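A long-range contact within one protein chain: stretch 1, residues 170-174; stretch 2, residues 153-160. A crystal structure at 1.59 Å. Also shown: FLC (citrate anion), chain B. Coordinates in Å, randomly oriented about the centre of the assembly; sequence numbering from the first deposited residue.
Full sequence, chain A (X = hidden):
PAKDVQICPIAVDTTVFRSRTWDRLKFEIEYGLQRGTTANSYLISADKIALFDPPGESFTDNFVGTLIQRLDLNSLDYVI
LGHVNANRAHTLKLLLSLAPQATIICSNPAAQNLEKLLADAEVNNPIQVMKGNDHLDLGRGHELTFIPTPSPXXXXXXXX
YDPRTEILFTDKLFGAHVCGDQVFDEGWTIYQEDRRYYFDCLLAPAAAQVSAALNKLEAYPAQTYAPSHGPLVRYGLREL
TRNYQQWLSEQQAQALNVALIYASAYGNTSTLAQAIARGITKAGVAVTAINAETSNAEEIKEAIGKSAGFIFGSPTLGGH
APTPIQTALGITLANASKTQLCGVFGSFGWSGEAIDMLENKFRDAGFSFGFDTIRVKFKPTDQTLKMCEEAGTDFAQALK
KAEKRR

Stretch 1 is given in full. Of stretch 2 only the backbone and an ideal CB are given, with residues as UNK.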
# COMPACT_ATOMS: atom_id res chain seq x y z
N THR A 170 -3.66 2.10 12.13
CA THR A 170 -3.84 2.74 10.83
C THR A 170 -3.13 2.05 9.67
O THR A 170 -3.22 2.53 8.53
CB THR A 170 -3.35 4.21 10.85
OG1 THR A 170 -1.96 4.25 11.20
CG2 THR A 170 -4.15 5.04 11.87
N ASP A 171 -2.44 0.95 9.94
CA ASP A 171 -1.80 0.17 8.88
C ASP A 171 -0.92 1.12 8.04
O ASP A 171 -0.05 1.81 8.59
CB ASP A 171 -2.87 -0.56 8.03
CG ASP A 171 -2.27 -1.60 7.06
OD1 ASP A 171 -1.76 -2.64 7.51
OD2 ASP A 171 -2.35 -1.37 5.83
N LYS A 172 -1.16 1.18 6.73
CA LYS A 172 -0.28 1.95 5.86
C LYS A 172 -0.48 3.46 5.97
O LYS A 172 0.35 4.22 5.48
CB LYS A 172 -0.46 1.50 4.41
CG LYS A 172 0.09 0.10 4.15
CD LYS A 172 1.62 0.11 4.02
CE LYS A 172 2.17 -1.32 3.91
NZ LYS A 172 3.61 -1.36 3.53
N LEU A 173 -1.54 3.90 6.62
CA LEU A 173 -1.75 5.34 6.78
C LEU A 173 -0.93 5.94 7.93
O LEU A 173 -0.81 5.34 9.00
CB LEU A 173 -3.23 5.66 7.01
CG LEU A 173 -4.18 5.35 5.85
CD1 LEU A 173 -5.64 5.50 6.28
CD2 LEU A 173 -3.85 6.28 4.68
N PHE A 174 -0.36 7.13 7.70
CA PHE A 174 0.26 7.94 8.74
C PHE A 174 1.64 7.47 9.19
O PHE A 174 2.14 7.89 10.24
CB PHE A 174 -0.66 8.04 9.97
CG PHE A 174 -1.91 8.83 9.73
CD1 PHE A 174 -1.84 10.14 9.29
CD2 PHE A 174 -3.15 8.26 9.94
CE1 PHE A 174 -2.99 10.88 9.06
CE2 PHE A 174 -4.31 9.00 9.72
CZ PHE A 174 -4.22 10.31 9.28
N UNK A 153 -3.46 0.29 -4.17
CA UNK A 153 -2.33 -0.52 -3.77
C UNK A 153 -2.66 -1.44 -2.60
O UNK A 153 -2.05 -2.51 -2.44
CB UNK A 153 -1.15 0.38 -3.41
N UNK A 154 -3.61 -1.03 -1.77
CA UNK A 154 -4.03 -1.84 -0.62
C UNK A 154 -5.54 -2.02 -0.62
O UNK A 154 -6.24 -1.42 0.19
CB UNK A 154 -3.58 -1.20 0.69
N UNK A 155 -6.03 -2.86 -1.54
CA UNK A 155 -7.48 -3.03 -1.70
C UNK A 155 -8.13 -3.59 -0.45
O UNK A 155 -9.31 -3.32 -0.18
CB UNK A 155 -7.78 -3.95 -2.89
N UNK A 156 -7.38 -4.36 0.33
CA UNK A 156 -7.94 -4.99 1.51
C UNK A 156 -7.65 -4.23 2.79
O UNK A 156 -7.82 -4.76 3.88
CB UNK A 156 -7.41 -6.42 1.63
N UNK A 157 -7.20 -2.98 2.66
CA UNK A 157 -6.74 -2.26 3.84
C UNK A 157 -7.87 -2.05 4.85
O UNK A 157 -9.00 -1.70 4.48
CB UNK A 157 -6.14 -0.91 3.43
N UNK A 158 -7.54 -2.25 6.11
CA UNK A 158 -8.51 -2.23 7.19
C UNK A 158 -7.92 -1.57 8.42
O UNK A 158 -6.91 -2.04 8.94
CB UNK A 158 -8.98 -3.65 7.52
N UNK A 159 -8.52 -0.47 8.87
CA UNK A 159 -8.08 0.17 10.10
C UNK A 159 -8.94 -0.29 11.27
O UNK A 159 -10.07 -0.73 11.07
CB UNK A 159 -8.13 1.69 9.96
N UNK A 160 -8.42 -0.16 12.48
CA UNK A 160 -9.09 -0.63 13.68
C UNK A 160 -8.99 0.38 14.81
O UNK A 160 -7.92 0.91 15.06
CB UNK A 160 -8.50 -1.97 14.12
CAC FLC B . 3.97 -3.71 0.40
CA FLC B . 4.66 -5.03 0.68
CB FLC B . 5.28 -5.15 2.06
CBC FLC B . 4.28 -4.95 3.18
CG FLC B . 5.84 -6.56 2.17
CGC FLC B . 6.62 -6.72 3.45
OA1 FLC B . 3.41 -3.05 1.32
OA2 FLC B . 3.96 -3.28 -0.78
OB1 FLC B . 4.51 -4.09 4.06
OB2 FLC B . 3.23 -5.65 3.24
OG1 FLC B . 7.88 -6.72 3.42
OG2 FLC B . 6.01 -6.86 4.55
OHB FLC B . 6.32 -4.21 2.21

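Position 153 directs its CA-to-CB bond toward stretch 1, yet no atom of that stretch lies within 5.5 Å of the ideal CB. A short side chain would end in open space, whereas a long basic one could extend to the citrate carboxylates. The residue is Arg153, nearly fully extended, and its NH1 donates a hydrogen bond of 3.0 Å to OA2 of the citrate.

At position 154 the CB points toward stretch 1, 5.2 Å from CG of Lys172 and 5.3 Å from OD2 of Asp171. The methylenes of Lys172 offer an aliphatic surface, and the citrate lies beyond; an aromatic ring or a long polar chain would suit, especially one ending in a donor. The residue is Tyr154. CG of Lys172 sits over one ring face, 3.7 Å from the centroid and 15° off the normal, a CH-pi contact. Tyr154 OH donates to citrate OA1 at 2.7 Å, and Lys172 NZ donates to the same OA1 at 2.8 Å, so one carboxylate oxygen ties the two side chains together.

Positions 155 and 156 are out of reach of stretch 1. They are the central residues of a type I turn, closed by a backbone hydrogen bond from 157 to 154. A phi of -62° at 155 admits proline, and Pro155 is found. At 156, phi/psi of -98/15° is open to most residues, with Asn, Asp, Ser and Gly common at this turn site; Gly156 is found.

Position 157 points toward stretch 1, its CB 4.5 Å from OD2 of Asp171. That carboxylate would favour a donor nearby, but Lys172 CB and the Leu173 side chain also leave room for an extended chain to pack, so Gln, Met or Lys are plausible. Gln157 is extended and lies against all three residues. Its OE1 is 3.3 Å from CB of Lys172, and its NE2 is 3.7 Å from CG of Leu173 while hydrogen-bonding elsewhere in the structure. OE1 lies 3.4 Å from Asp171 OD2, but two acceptors cannot bond.

Position 158 begins a strand and turns its CB away, so stretch 1 hardly restricts the choice, and the extended backbone admits Val, Ile, Leu or Thr alike; Leu158 is found.

At 159 the CB points sideways, 4.5 Å from CA of Thr170, with Leu173 nearby. A small or medium apolar group, such as Ala, Val or Cys, would suit. Cys159 places SG 3.8 Å from O of Thr170 and 4.2 Å from CD1 of Leu173.

Position 160 continues the strand; its extended backbone favours beta-branched residues, and Thr160 is found.

Stretch 2 153-160: RYPGQLCT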
# COMPACT_ATOMS: atom_id res chain seq x y z
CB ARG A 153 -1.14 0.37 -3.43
CG ARG A 153 0.13 -0.42 -3.23
CD ARG A 153 1.35 0.46 -3.14
NE ARG A 153 2.47 -0.33 -2.68
CZ ARG A 153 3.64 0.19 -2.31
NH1 ARG A 153 4.61 -0.61 -1.89
NH2 ARG A 153 3.82 1.50 -2.37
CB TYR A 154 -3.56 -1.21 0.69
CG TYR A 154 -2.06 -1.09 0.70
CD1 TYR A 154 -1.26 -2.22 0.84
CD2 TYR A 154 -1.44 0.14 0.51
CE1 TYR A 154 0.12 -2.13 0.82
CE2 TYR A 154 -0.05 0.25 0.49
CZ TYR A 154 0.72 -0.89 0.65
OH TYR A 154 2.09 -0.80 0.64
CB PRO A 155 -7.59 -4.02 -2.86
CG PRO A 155 -6.29 -3.89 -3.60
CD PRO A 155 -5.27 -3.64 -2.53
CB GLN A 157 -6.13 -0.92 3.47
CG GLN A 157 -5.49 -0.20 4.65
CD GLN A 157 -4.78 1.05 4.21
OE1 GLN A 157 -3.63 1.01 3.77
NE2 GLN A 157 -5.46 2.18 4.31
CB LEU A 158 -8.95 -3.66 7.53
CG LEU A 158 -9.99 -3.80 8.63
CD1 LEU A 158 -11.35 -3.31 8.16
CD2 LEU A 158 -10.06 -5.24 9.10
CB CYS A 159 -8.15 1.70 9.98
SG CYS A 159 -7.05 2.43 8.73
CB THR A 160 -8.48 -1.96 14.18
OG1 THR A 160 -8.38 -2.89 13.09
CG2 THR A 160 -9.32 -2.55 15.32
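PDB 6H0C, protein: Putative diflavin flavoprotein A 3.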